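Hemoglobin chain d1 (Lumbricus terrestris, PDB 1X9F) binds heme and, as a globin chain of earthworm hemoglobin, probably carries oxygen reversibly. Local coordinates at residues 11-16 with 121-126; 44-49 with 57-62; 70-75 with 84-89. All blocks are in the same frame, centred on the assembly; numbering follows the deposited sequence.

Contact 1: 11-16 with 121-126; sequences KLQWAS and THFDFG
The flat carboxamide of Gln13 meets the backbone of 122-124 with both its polar atoms, while the ring of Phe123 has the backbone N of Phe125 over the centre of one face, 4.0 Å above its plane. Gln13 OE1 also approaches that ring obliquely, 3.8 Å from Phe123 CD1, and a Tyr55 of a neighbouring copy of this protein meets the ring edge-to-face. Two hydrogen bonds carry the contact. Asp124 N reaches Gln13 OE1 at 3.0 Å, nearly straight at 165° and on a lone pair in the carbonyl plane. Gln13 NE2 gives to His122 O at 2.8 Å; His122 O lies close to the amide plane of Gln13, yet the donor stands well above the carbonyl plane of His122. With CG anti to its own carbonyl carbon (chi1 -66°) and an extended chain beyond, Gln13 spans from helix 4-18 to the loop, its flip fixed by one donor and one acceptor. OE1 takes a further bond from Trp128 NE1, and NE2 gives one to Asp129 of the Globin III chain. The side chains of Gln13 and Asp124 cross at about a right angle. Asp124 OD1 pairs with Lys9 in a salt bridge, while OD2 takes Ala127 N and so caps the N-terminus of helix 125-139. In globin terms this is the A helix gripping the GH corner, the turn that leads into the H helix.

Contact 2: 44-49 with 57-62; sequences APFSRV and PEFGAH. With HEM (protoporphyrin IX containing Fe), chain T; CMO (carbon monoxide), chain U.
Phe46 offers one ring face to the edge of Phe59, whose CE1 stands 4.1 Å from Phe46 CD1 in an edge-to-face pair with planes at 77°. This is the distal heme pocket of the globin fold, where the loop after helix 21-38 meets the start of the E helix, and Phe46, Phe59 and His62 form its aromatic cluster. Trp32 enlarges the cluster, meeting both phenylalanines edge-to-face. Phe46 and His62 meet obliquely, with their ring centroids 4.8 Å apart. The imidazole is covered on one face by a methyl of Val49: CG2 makes a CH-pi contact 4.2 Å from the ring centroid, not far off the ring normal. The same CG2 also packs on Phe59 CD1, so one branch of Val49 fills the angle between two rings, while its other branch, CG1, faces the heme propionate. Val49 O lies in the plane of the Phe59 ring at its edge, close to Phe59 N but too badly angled to bond; that N-H goes to Ser56 OG instead. Arg48, its chain bent at chi2 and chi3, brings the edge of its guanidinium to the propionate, with weak hydrogen bonds from NE to O2D and from NH2 to O1D. His62, its CG anti to the backbone N (chi1 168°), reaches over the heme, and NE2 donates to the oxygen of the bound carbon monoxide at 2.7 Å and 132°.

Contact 3: 70-75 with 84-89; sequences LDITIS and AAQLAH. With HEM (protoporphyrin IX containing Fe), chain M.
Ile72 is the first residue of 70-75 to touch the other helix, although Leu70, two places earlier, matters through its carbonyl. The CG2 branch of Ile72 does the touching: it lies against the amide end of Gln86, 3.7 Å from Gln86 CD and equally near CG. The CD1 end of Ile72 comes to about 4.1 Å from Gln86 NE2, and the two side chains cross at about a right angle. Gln86 leaves its helix with CG anti to the backbone N and then bends at chi2, which brings CG and the amide group against the isoleucine methyl. Its OE1 finds its polar partner elsewhere, in a basic side chain of another protein chain of the assembly, so the amide that Ile72 packs against is also held by a bond across the subunit interface.

Thr73 comes next and divides its two branches. OG1 donates back to Leu70 O at 2.8 Å, and that oxygen also accepts Ile74 N from the regular helix. With OG1 between the backbone N and the carbonyl carbon (chi1 58°), CG2 is the branch that meets the other helix, 4.0 Å from Leu87 CD2 and somewhat farther from Gln86 CG. Here the E and F helices of the globin fold run nearly antiparallel, the two short axes at 156° and 10.1 Å apart at their closest approach. Ile135 of helix 125-139 packs on both Thr73 and Leu87, so a third helix joins the patch. At the end of the segment, Ser75 turns its hydroxyl back to its own helix, OG giving to Ile72 O from well above the carbonyl plane. On the facing helix, one turn past Gln86, His89 points to a heme that belongs to another chain, and its NE2 donates to propionate O1A at 2.8 Å and 160°.

How the contacts relate
Contacts 1 and 3 touch directly: Trp14 NE1 lies 2.8 Å from Asp71 OD2 and Lys11 NZ 3.2 Å from Ile74 O, both probable hydrogen bonds, tying helix 4-18 to helix 57-75. Contacts 2 and 3 share that last helix without meeting; their centres are 21 Å apart and their nearest atoms about 9 Å. Contact 2 lines the ligand pocket, whereas in contact 3 the side chain of Thr73 is about 5 Å from the chain's own heme and about 11 Å from the carbon monoxide. Contact 1 lies on the opposite side of the chain's centre from contact 2, with centres 28 Å apart, and its Phe123 side chain is about 13 Å from a heme.

Contact 1: 11-16 with 121-126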
loop_
_atom_site.group_PDB
_atom_site.type_symbol
_atom_site.label_atom_id
_atom_site.label_comp_id
_atom_site.label_asym_id
_atom_site.label_seq_id
_atom_site.Cartn_x
_atom_site.Cartn_y
_atom_site.Cartn_z
ATOM N N LYS D 11 17.946 -16.828 9.061
ATOM C CA LYS D 11 18.831 -16.178 8.094
ATOM C C LYS D 11 18.058 -15.679 6.864
ATOM O O LYS D 11 18.207 -14.525 6.458
ATOM C CB LYS D 11 19.966 -17.112 7.657
ATOM C CG LYS D 11 20.973 -17.448 8.778
ATOM C CD LYS D 11 22.010 -18.424 8.188
ATOM C CE LYS D 11 22.993 -18.904 9.244
ATOM N NZ LYS D 11 23.990 -17.856 9.593
ATOM N N LEU D 12 17.234 -16.555 6.290
ATOM C CA LEU D 12 16.453 -16.255 5.089
ATOM C C LEU D 12 15.445 -15.135 5.297
ATOM O O LEU D 12 15.370 -14.193 4.497
ATOM C CB LEU D 12 15.723 -17.515 4.623
ATOM C CG LEU D 12 16.359 -18.388 3.536
ATOM C CD1 LEU D 12 17.898 -18.324 3.497
ATOM C CD2 LEU D 12 15.871 -19.826 3.689
ATOM N N GLN D 13 14.676 -15.242 6.380
ATOM C CA GLN D 13 13.630 -14.274 6.687
ATOM C C GLN D 13 14.214 -12.923 7.058
ATOM O O GLN D 13 13.618 -11.880 6.778
ATOM C CB GLN D 13 12.725 -14.786 7.805
ATOM C CG GLN D 13 11.920 -16.007 7.410
ATOM C CD GLN D 13 10.680 -16.193 8.251
ATOM O OE1 GLN D 13 10.707 -16.014 9.472
ATOM N NE2 GLN D 13 9.585 -16.557 7.602
ATOM N N TRP D 14 15.380 -12.952 7.693
ATOM C CA TRP D 14 16.083 -11.736 8.028
ATOM C C TRP D 14 16.502 -11.004 6.768
ATOM O O TRP D 14 16.356 -9.785 6.683
ATOM C CB TRP D 14 17.318 -12.055 8.849
ATOM C CG TRP D 14 18.100 -10.851 9.192
ATOM C CD1 TRP D 14 19.411 -10.628 8.915
ATOM C CD2 TRP D 14 17.627 -9.686 9.879
ATOM N NE1 TRP D 14 19.799 -9.401 9.404
ATOM C CE2 TRP D 14 18.721 -8.799 9.998
ATOM C CE3 TRP D 14 16.387 -9.301 10.420
ATOM C CZ2 TRP D 14 18.615 -7.548 10.623
ATOM C CZ3 TRP D 14 16.281 -8.056 11.042
ATOM C CH2 TRP D 14 17.392 -7.196 11.137
ATOM N N ALA D 15 17.019 -11.753 5.796
ATOM C CA ALA D 15 17.416 -11.185 4.516
ATOM C C ALA D 15 16.290 -10.364 3.882
ATOM O O ALA D 15 16.553 -9.308 3.304
ATOM C CB ALA D 15 17.903 -12.269 3.567
ATOM N N SER D 16 15.044 -10.828 3.998
ATOM C CA SER D 16 13.910 -10.078 3.448
ATOM C C SER D 16 13.508 -8.917 4.333
ATOM O O SER D 16 13.373 -7.796 3.850
ATOM C CB SER D 16 12.688 -10.973 3.219
ATOM O OG SER D 16 13.094 -12.224 2.668
ATOM N N THR D 121 2.108 -13.721 7.850
ATOM C CA THR D 121 1.755 -15.022 8.417
ATOM C C THR D 121 2.857 -16.073 8.231
ATOM O O THR D 121 2.828 -17.124 8.870
ATOM C CB THR D 121 0.417 -15.538 7.829
ATOM O OG1 THR D 121 0.678 -16.561 6.850
ATOM C CG2 THR D 121 -0.282 -14.438 7.014
ATOM N N HIS D 122 3.823 -15.784 7.361
ATOM C CA HIS D 122 4.925 -16.705 7.080
ATOM C C HIS D 122 6.024 -16.639 8.139
ATOM O O HIS D 122 6.982 -17.425 8.109
ATOM C CB HIS D 122 5.565 -16.359 5.734
ATOM C CG HIS D 122 4.727 -16.683 4.534
ATOM N ND1 HIS D 122 3.905 -17.788 4.458
ATOM C CD2 HIS D 122 4.642 -16.070 3.329
ATOM C CE1 HIS D 122 3.326 -17.824 3.269
ATOM N NE2 HIS D 122 3.760 -16.794 2.564
ATOM N N PHE D 123 5.904 -15.678 9.049
ATOM C CA PHE D 123 6.941 -15.386 10.020
ATOM C C PHE D 123 7.129 -16.559 10.976
ATOM O O PHE D 123 6.209 -16.929 11.702
ATOM C CB PHE D 123 6.585 -14.085 10.748
ATOM C CG PHE D 123 7.450 -13.771 11.934
ATOM C CD1 PHE D 123 8.827 -13.610 11.804
ATOM C CD2 PHE D 123 6.869 -13.590 13.186
ATOM C CE1 PHE D 123 9.612 -13.300 12.916
ATOM C CE2 PHE D 123 7.643 -13.282 14.301
ATOM C CZ PHE D 123 9.018 -13.139 14.167
ATOM N N ASP D 124 8.322 -17.149 10.945
ATOM C CA ASP D 124 8.637 -18.277 11.811
ATOM C C ASP D 124 8.988 -17.837 13.227
ATOM O O ASP D 124 10.153 -17.858 13.646
ATOM C CB ASP D 124 9.762 -19.115 11.226
ATOM C CG ASP D 124 9.760 -20.529 11.758
ATOM O OD1 ASP D 124 10.248 -21.426 11.037
ATOM O OD2 ASP D 124 9.283 -20.851 12.872
ATOM N N PHE D 125 7.941 -17.455 13.946
ATOM C CA PHE D 125 8.007 -17.029 15.327
ATOM C C PHE D 125 8.803 -18.002 16.205
ATOM O O PHE D 125 9.679 -17.576 16.959
ATOM C CB PHE D 125 6.576 -16.855 15.848
ATOM C CG PHE D 125 6.500 -16.333 17.247
ATOM C CD1 PHE D 125 6.386 -17.211 18.323
ATOM C CD2 PHE D 125 6.548 -14.964 17.498
ATOM C CE1 PHE D 125 6.323 -16.738 19.632
ATOM C CE2 PHE D 125 6.484 -14.477 18.801
ATOM C CZ PHE D 125 6.372 -15.367 19.873
ATOM N N GLY D 126 8.496 -19.295 16.097
ATOM C CA GLY D 126 9.210 -20.334 16.836
ATOM C C GLY D 126 10.708 -20.267 16.599
ATOM O O GLY D 126 11.491 -20.174 17.548
#

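Contact 2: 44-49 with 57-62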
loop_
_atom_site.group_PDB
_atom_site.type_symbol
_atom_site.label_atom_id
_atom_site.label_comp_id
_atom_site.label_asym_id
_atom_site.label_seq_id
_atom_site.Cartn_x
_atom_site.Cartn_y
_atom_site.Cartn_z
ATOM N N ALA D 44 16.986 7.087 28.426
ATOM C CA ALA D 44 18.025 7.562 29.335
ATOM C C ALA D 44 19.425 7.107 28.911
ATOM O O ALA D 44 20.323 7.952 28.772
ATOM C CB ALA D 44 17.715 7.156 30.781
ATOM N N PRO D 45 19.625 5.807 28.691
ATOM C CA PRO D 45 20.922 5.327 28.236
ATOM C C PRO D 45 21.280 5.771 26.813
ATOM O O PRO D 45 22.445 5.672 26.432
ATOM C CB PRO D 45 20.779 3.805 28.309
ATOM C CG PRO D 45 19.338 3.561 28.167
ATOM C CD PRO D 45 18.669 4.698 28.870
ATOM N N PHE D 46 20.302 6.262 26.044
ATOM C CA PHE D 46 20.547 6.725 24.662
ATOM C C PHE D 46 20.852 8.216 24.587
ATOM O O PHE D 46 20.678 8.871 23.549
ATOM C CB PHE D 46 19.361 6.377 23.763
ATOM C CG PHE D 46 19.227 4.914 23.494
ATOM C CD1 PHE D 46 17.977 4.317 23.449
ATOM C CD2 PHE D 46 20.358 4.128 23.298
ATOM C CE1 PHE D 46 17.856 2.967 23.204
ATOM C CE2 PHE D 46 20.243 2.778 23.057
ATOM C CZ PHE D 46 18.990 2.195 23.009
ATOM N N SER D 47 21.324 8.738 25.714
ATOM C CA SER D 47 21.579 10.159 25.899
ATOM C C SER D 47 22.624 10.713 24.931
ATOM O O SER D 47 22.487 11.828 24.423
ATOM C CB SER D 47 22.007 10.405 27.349
ATOM O OG SER D 47 22.688 11.640 27.494
ATOM N N ARG D 48 23.671 9.927 24.691
ATOM C CA ARG D 48 24.769 10.305 23.807
ATOM C C ARG D 48 24.386 10.232 22.321
ATOM O O ARG D 48 25.076 10.795 21.472
ATOM C CB ARG D 48 25.988 9.415 24.098
ATOM C CG ARG D 48 27.360 10.052 23.851
ATOM C CD ARG D 48 27.941 9.834 22.442
ATOM N NE ARG D 48 28.178 8.421 22.126
ATOM C CZ ARG D 48 28.456 7.944 20.911
ATOM N NH1 ARG D 48 28.540 8.758 19.864
ATOM N NH2 ARG D 48 28.652 6.640 20.742
ATOM N N VAL D 49 23.283 9.556 22.005
ATOM C CA VAL D 49 22.889 9.364 20.607
ATOM C C VAL D 49 21.539 9.994 20.238
ATOM O O VAL D 49 20.897 9.563 19.279
ATOM C CB VAL D 49 22.913 7.859 20.201
ATOM C CG1 VAL D 49 24.331 7.294 20.277
ATOM C CG2 VAL D 49 21.946 7.031 21.059
ATOM N N PRO D 57 19.661 12.397 12.745
ATOM C CA PRO D 57 20.702 11.598 12.116
ATOM C C PRO D 57 21.613 10.885 13.127
ATOM O O PRO D 57 22.102 9.794 12.829
ATOM C CB PRO D 57 21.476 12.625 11.275
ATOM C CG PRO D 57 21.253 13.925 11.987
ATOM C CD PRO D 57 19.841 13.841 12.489
ATOM N N GLU D 58 21.829 11.474 14.305
ATOM C CA GLU D 58 22.659 10.833 15.343
ATOM C C GLU D 58 22.051 9.530 15.799
ATOM O O GLU D 58 22.745 8.518 15.924
ATOM C CB GLU D 58 22.837 11.724 16.572
ATOM C CG GLU D 58 23.634 12.987 16.321
ATOM C CD GLU D 58 22.854 14.013 15.519
ATOM O OE1 GLU D 58 21.601 14.037 15.601
ATOM O OE2 GLU D 58 23.500 14.802 14.800
ATOM N N PHE D 59 20.748 9.561 16.062
ATOM C CA PHE D 59 20.090 8.352 16.503
ATOM C C PHE D 59 19.915 7.356 15.355
ATOM O O PHE D 59 19.982 6.141 15.572
ATOM C CB PHE D 59 18.765 8.643 17.214
ATOM C CG PHE D 59 18.153 7.420 17.829
ATOM C CD1 PHE D 59 18.493 7.017 19.119
ATOM C CD2 PHE D 59 17.273 6.631 17.091
ATOM C CE1 PHE D 59 17.938 5.859 19.677
ATOM C CE2 PHE D 59 16.715 5.475 17.634
ATOM C CZ PHE D 59 17.046 5.089 18.932
ATOM N N GLY D 60 19.708 7.873 14.140
ATOM C CA GLY D 60 19.614 7.017 12.948
ATOM C C GLY D 60 20.892 6.226 12.749
ATOM O O GLY D 60 20.857 5.053 12.368
ATOM N N ALA D 61 22.023 6.877 13.014
ATOM C CA ALA D 61 23.327 6.222 12.972
ATOM C C ALA D 61 23.400 5.094 13.999
ATOM O O ALA D 61 23.773 3.966 13.656
ATOM C CB ALA D 61 24.447 7.232 13.189
ATOM N N HIS D 62 23.036 5.399 15.250
ATOM C CA HIS D 62 22.982 4.385 16.307
ATOM C C HIS D 62 22.064 3.218 15.912
ATOM O O HIS D 62 22.460 2.054 15.980
ATOM C CB HIS D 62 22.536 4.992 17.644
ATOM C CG HIS D 62 22.195 3.966 18.674
ATOM N ND1 HIS D 62 23.158 3.217 19.318
ATOM C CD2 HIS D 62 21.003 3.526 19.137
ATOM C CE1 HIS D 62 22.573 2.374 20.147
ATOM N NE2 HIS D 62 21.265 2.536 20.054
HETATM C CHA HEM T . 25.225 0.421 21.405
HETATM C CHB HEM T . 23.965 -3.826 19.388
HETATM C CHC HEM T . 20.044 -4.106 22.305
HETATM C CHD HEM T . 21.552 -0.009 24.571
HETATM C C1A HEM T . 25.159 -0.724 20.504
HETATM C C2A HEM T . 26.103 -0.841 19.501
HETATM C C3A HEM T . 25.779 -2.104 18.842
HETATM C C4A HEM T . 24.621 -2.547 19.644
HETATM C CMA HEM T . 26.462 -2.760 17.666
HETATM C CAA HEM T . 27.172 0.154 19.145
HETATM C CBA HEM T . 28.554 -0.209 19.644
HETATM C CGA HEM T . 29.447 0.865 19.059
HETATM O O1A HEM T . 29.671 0.883 17.826
HETATM O O2A HEM T . 29.923 1.711 19.843
HETATM C C1B HEM T . 22.752 -4.299 20.048
HETATM C C2B HEM T . 22.120 -5.455 19.623
HETATM C C3B HEM T . 21.044 -5.465 20.449
HETATM C C4B HEM T . 21.073 -4.399 21.305
HETATM C CMB HEM T . 22.502 -6.445 18.539
HETATM C CAB HEM T . 20.175 -6.461 20.393
HETATM C CBB HEM T . 19.459 -7.611 20.376
HETATM C C1C HEM T . 20.097 -2.937 23.195
HETATM C C2C HEM T . 19.093 -2.708 24.117
HETATM C C3C HEM T . 19.521 -1.576 24.751
HETATM C C4C HEM T . 20.712 -1.160 24.159
HETATM C CMC HEM T . 17.844 -3.517 24.403
HETATM C CAC HEM T . 18.671 -0.971 25.820
HETATM C CBC HEM T . 19.166 0.002 26.715
HETATM C C1D HEM T . 22.780 0.487 23.911
HETATM C C2D HEM T . 23.420 1.671 24.292
HETATM C C3D HEM T . 24.463 1.826 23.406
HETATM C C4D HEM T . 24.340 0.641 22.545
HETATM C CMD HEM T . 23.047 2.588 25.430
HETATM C CAD HEM T . 25.521 2.899 23.338
HETATM C CBD HEM T . 25.062 4.099 22.518
HETATM C CGD HEM T . 26.237 5.050 22.502
HETATM O O1D HEM T . 27.270 4.717 21.880
HETATM O O2D HEM T . 26.129 6.126 23.122
HETATM N NA HEM T . 24.267 -1.728 20.664
HETATM N NB HEM T . 22.146 -3.615 21.059
HETATM N NC HEM T . 21.117 -2.032 23.205
HETATM N ND HEM T . 23.299 -0.158 22.843
HETATM FE FE HEM T . 22.719 -1.896 21.970
HETATM C C CMO U . 21.224 -0.804 20.644
HETATM O O CMO U . 20.404 0.196 20.972
#

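Contact 3: 70-75 with 84-89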
loop_
_atom_site.group_PDB
_atom_site.type_symbol
_atom_site.label_atom_id
_atom_site.label_comp_id
_atom_site.label_asym_id
_atom_site.label_seq_id
_atom_site.Cartn_x
_atom_site.Cartn_y
_atom_site.Cartn_z
ATOM N N LEU D 70 22.893 -6.867 14.851
ATOM C CA LEU D 70 21.973 -7.987 14.808
ATOM C C LEU D 70 22.284 -8.826 13.587
ATOM O O LEU D 70 22.257 -10.057 13.648
ATOM C CB LEU D 70 20.537 -7.482 14.717
ATOM C CG LEU D 70 19.488 -8.088 15.651
ATOM C CD1 LEU D 70 18.112 -7.631 15.193
ATOM C CD2 LEU D 70 19.554 -9.610 15.705
ATOM N N ASP D 71 22.592 -8.150 12.484
ATOM C CA ASP D 71 22.936 -8.834 11.255
ATOM C C ASP D 71 24.132 -9.780 11.425
ATOM O O ASP D 71 24.111 -10.910 10.922
ATOM C CB ASP D 71 23.226 -7.837 10.146
ATOM C CG ASP D 71 23.332 -8.509 8.815
ATOM O OD1 ASP D 71 24.472 -8.698 8.318
ATOM O OD2 ASP D 71 22.326 -8.947 8.212
ATOM N N ILE D 72 25.159 -9.309 12.134
ATOM C CA ILE D 72 26.360 -10.107 12.407
ATOM C C ILE D 72 26.019 -11.367 13.181
ATOM O O ILE D 72 26.479 -12.458 12.827
ATOM C CB ILE D 72 27.429 -9.292 13.178
ATOM C CG1 ILE D 72 27.926 -8.125 12.327
ATOM C CG2 ILE D 72 28.611 -10.182 13.571
ATOM C CD1 ILE D 72 28.882 -7.194 13.042
ATOM N N THR D 73 25.209 -11.213 14.227
ATOM C CA THR D 73 24.860 -12.337 15.086
ATOM C C THR D 73 23.971 -13.335 14.361
ATOM O O THR D 73 24.192 -14.535 14.479
ATOM C CB THR D 73 24.182 -11.882 16.395
ATOM O OG1 THR D 73 23.004 -11.125 16.095
ATOM C CG2 THR D 73 25.056 -10.900 17.154
ATOM N N ILE D 74 22.971 -12.859 13.627
ATOM C CA ILE D 74 22.139 -13.762 12.835
ATOM C C ILE D 74 23.005 -14.550 11.857
ATOM O O ILE D 74 22.812 -15.755 11.676
ATOM C CB ILE D 74 21.032 -12.982 12.106
ATOM C CG1 ILE D 74 20.046 -12.420 13.143
ATOM C CG2 ILE D 74 20.316 -13.866 11.064
ATOM C CD1 ILE D 74 18.962 -11.556 12.552
ATOM N N SER D 75 23.979 -13.886 11.245
ATOM C CA SER D 75 24.803 -14.569 10.253
ATOM C C SER D 75 25.851 -15.504 10.883
ATOM O O SER D 75 26.507 -16.266 10.169
ATOM C CB SER D 75 25.441 -13.570 9.281
ATOM O OG SER D 75 26.503 -12.856 9.895
ATOM N N ALA D 84 30.202 -16.974 19.910
ATOM C CA ALA D 84 30.647 -16.755 21.290
ATOM C C ALA D 84 31.481 -15.474 21.409
ATOM O O ALA D 84 31.213 -14.621 22.268
ATOM C CB ALA D 84 31.416 -17.967 21.816
ATOM N N ALA D 85 32.462 -15.326 20.524
ATOM C CA ALA D 85 33.305 -14.131 20.507
ATOM C C ALA D 85 32.521 -12.845 20.249
ATOM O O ALA D 85 32.738 -11.840 20.937
ATOM C CB ALA D 85 34.425 -14.287 19.485
ATOM N N GLN D 86 31.623 -12.872 19.264
ATOM C CA GLN D 86 30.849 -11.689 18.905
ATOM C C GLN D 86 29.923 -11.292 20.041
ATOM O O GLN D 86 29.789 -10.109 20.353
ATOM C CB GLN D 86 30.050 -11.910 17.614
ATOM C CG GLN D 86 29.240 -10.694 17.156
ATOM C CD GLN D 86 30.108 -9.487 16.844
ATOM O OE1 GLN D 86 31.282 -9.627 16.502
ATOM N NE2 GLN D 86 29.530 -8.296 16.956
ATOM N N LEU D 87 29.285 -12.276 20.664
ATOM C CA LEU D 87 28.373 -11.972 21.758
ATOM C C LEU D 87 29.120 -11.376 22.950
ATOM O O LEU D 87 28.628 -10.440 23.583
ATOM C CB LEU D 87 27.562 -13.204 22.169
ATOM C CG LEU D 87 26.576 -13.785 21.146
ATOM C CD1 LEU D 87 25.861 -14.987 21.747
ATOM C CD2 LEU D 87 25.565 -12.749 20.652
ATOM N N ALA D 88 30.300 -11.917 23.248
ATOM C CA ALA D 88 31.156 -11.367 24.297
ATOM C C ALA D 88 31.492 -9.899 23.999
ATOM O O ALA D 88 31.447 -9.045 24.892
ATOM C CB ALA D 88 32.424 -12.199 24.449
ATOM N N HIS D 89 31.805 -9.627 22.730
ATOM C CA HIS D 89 32.182 -8.299 22.251
ATOM C C HIS D 89 31.037 -7.317 22.418
ATOM O O HIS D 89 31.237 -6.189 22.868
ATOM C CB HIS D 89 32.579 -8.387 20.776
ATOM C CG HIS D 89 33.066 -7.099 20.187
ATOM N ND1 HIS D 89 34.406 -6.819 20.030
ATOM C CD2 HIS D 89 32.397 -6.037 19.677
ATOM C CE1 HIS D 89 34.542 -5.631 19.468
ATOM N NE2 HIS D 89 33.339 -5.135 19.245
HETATM C CHA HEM M . 38.212 -2.388 14.752
HETATM C CHB HEM M . 35.687 -1.115 10.753
HETATM C CHC HEM M . 39.863 0.109 8.543
HETATM C CHD HEM M . 42.389 -0.945 12.616
HETATM C C1A HEM M . 37.096 -2.161 13.812
HETATM C C2A HEM M . 35.769 -2.441 14.146
HETATM C C3A HEM M . 34.992 -2.077 12.964
HETATM C C4A HEM M . 36.053 -1.611 12.072
HETATM C CMA HEM M . 33.499 -2.138 12.721
HETATM C CAA HEM M . 35.195 -3.007 15.416
HETATM C CBA HEM M . 34.839 -1.856 16.355
HETATM C CGA HEM M . 34.320 -2.520 17.601
HETATM O O1A HEM M . 33.129 -2.899 17.629
HETATM O O2A HEM M . 35.109 -2.676 18.555
HETATM C C1B HEM M . 36.640 -0.633 9.768
HETATM C C2B HEM M . 36.220 -0.220 8.510
HETATM C C3B HEM M . 37.420 0.124 7.979
HETATM C C4B HEM M . 38.445 -0.123 8.850
HETATM C CMB HEM M . 34.834 -0.119 7.888
HETATM C CAB HEM M . 37.599 0.571 6.740
HETATM C CBB HEM M . 37.670 0.918 5.410
HETATM C C1C HEM M . 40.971 -0.072 9.497
HETATM C C2C HEM M . 42.289 0.233 9.176
HETATM C C3C HEM M . 42.961 -0.079 10.332
HETATM C C4C HEM M . 42.033 -0.521 11.250
HETATM C CMC HEM M . 42.857 0.774 7.885
HETATM C CAC HEM M . 44.420 0.085 10.563
HETATM C CBC HEM M . 45.306 -0.900 10.347
HETATM C C1D HEM M . 41.432 -1.451 13.622
HETATM C C2D HEM M . 41.848 -1.858 14.887
HETATM C C3D HEM M . 40.693 -2.272 15.520
HETATM C C4D HEM M . 39.632 -2.060 14.516
HETATM C CMD HEM M . 43.252 -1.841 15.447
HETATM C CAD HEM M . 40.524 -2.800 16.921
HETATM C CBD HEM M . 40.509 -4.316 16.907
HETATM C CGD HEM M . 40.196 -4.744 18.321
HETATM O O1D HEM M . 41.128 -4.786 19.164
HETATM O O2D HEM M . 39.003 -5.023 18.590
HETATM N NA HEM M . 37.309 -1.649 12.572
HETATM N NB HEM M . 37.986 -0.610 10.019
HETATM N NC HEM M . 40.769 -0.545 10.758
HETATM N ND HEM M . 40.098 -1.565 13.353
HETATM FE FE HEM M . 39.050 -1.119 11.673
#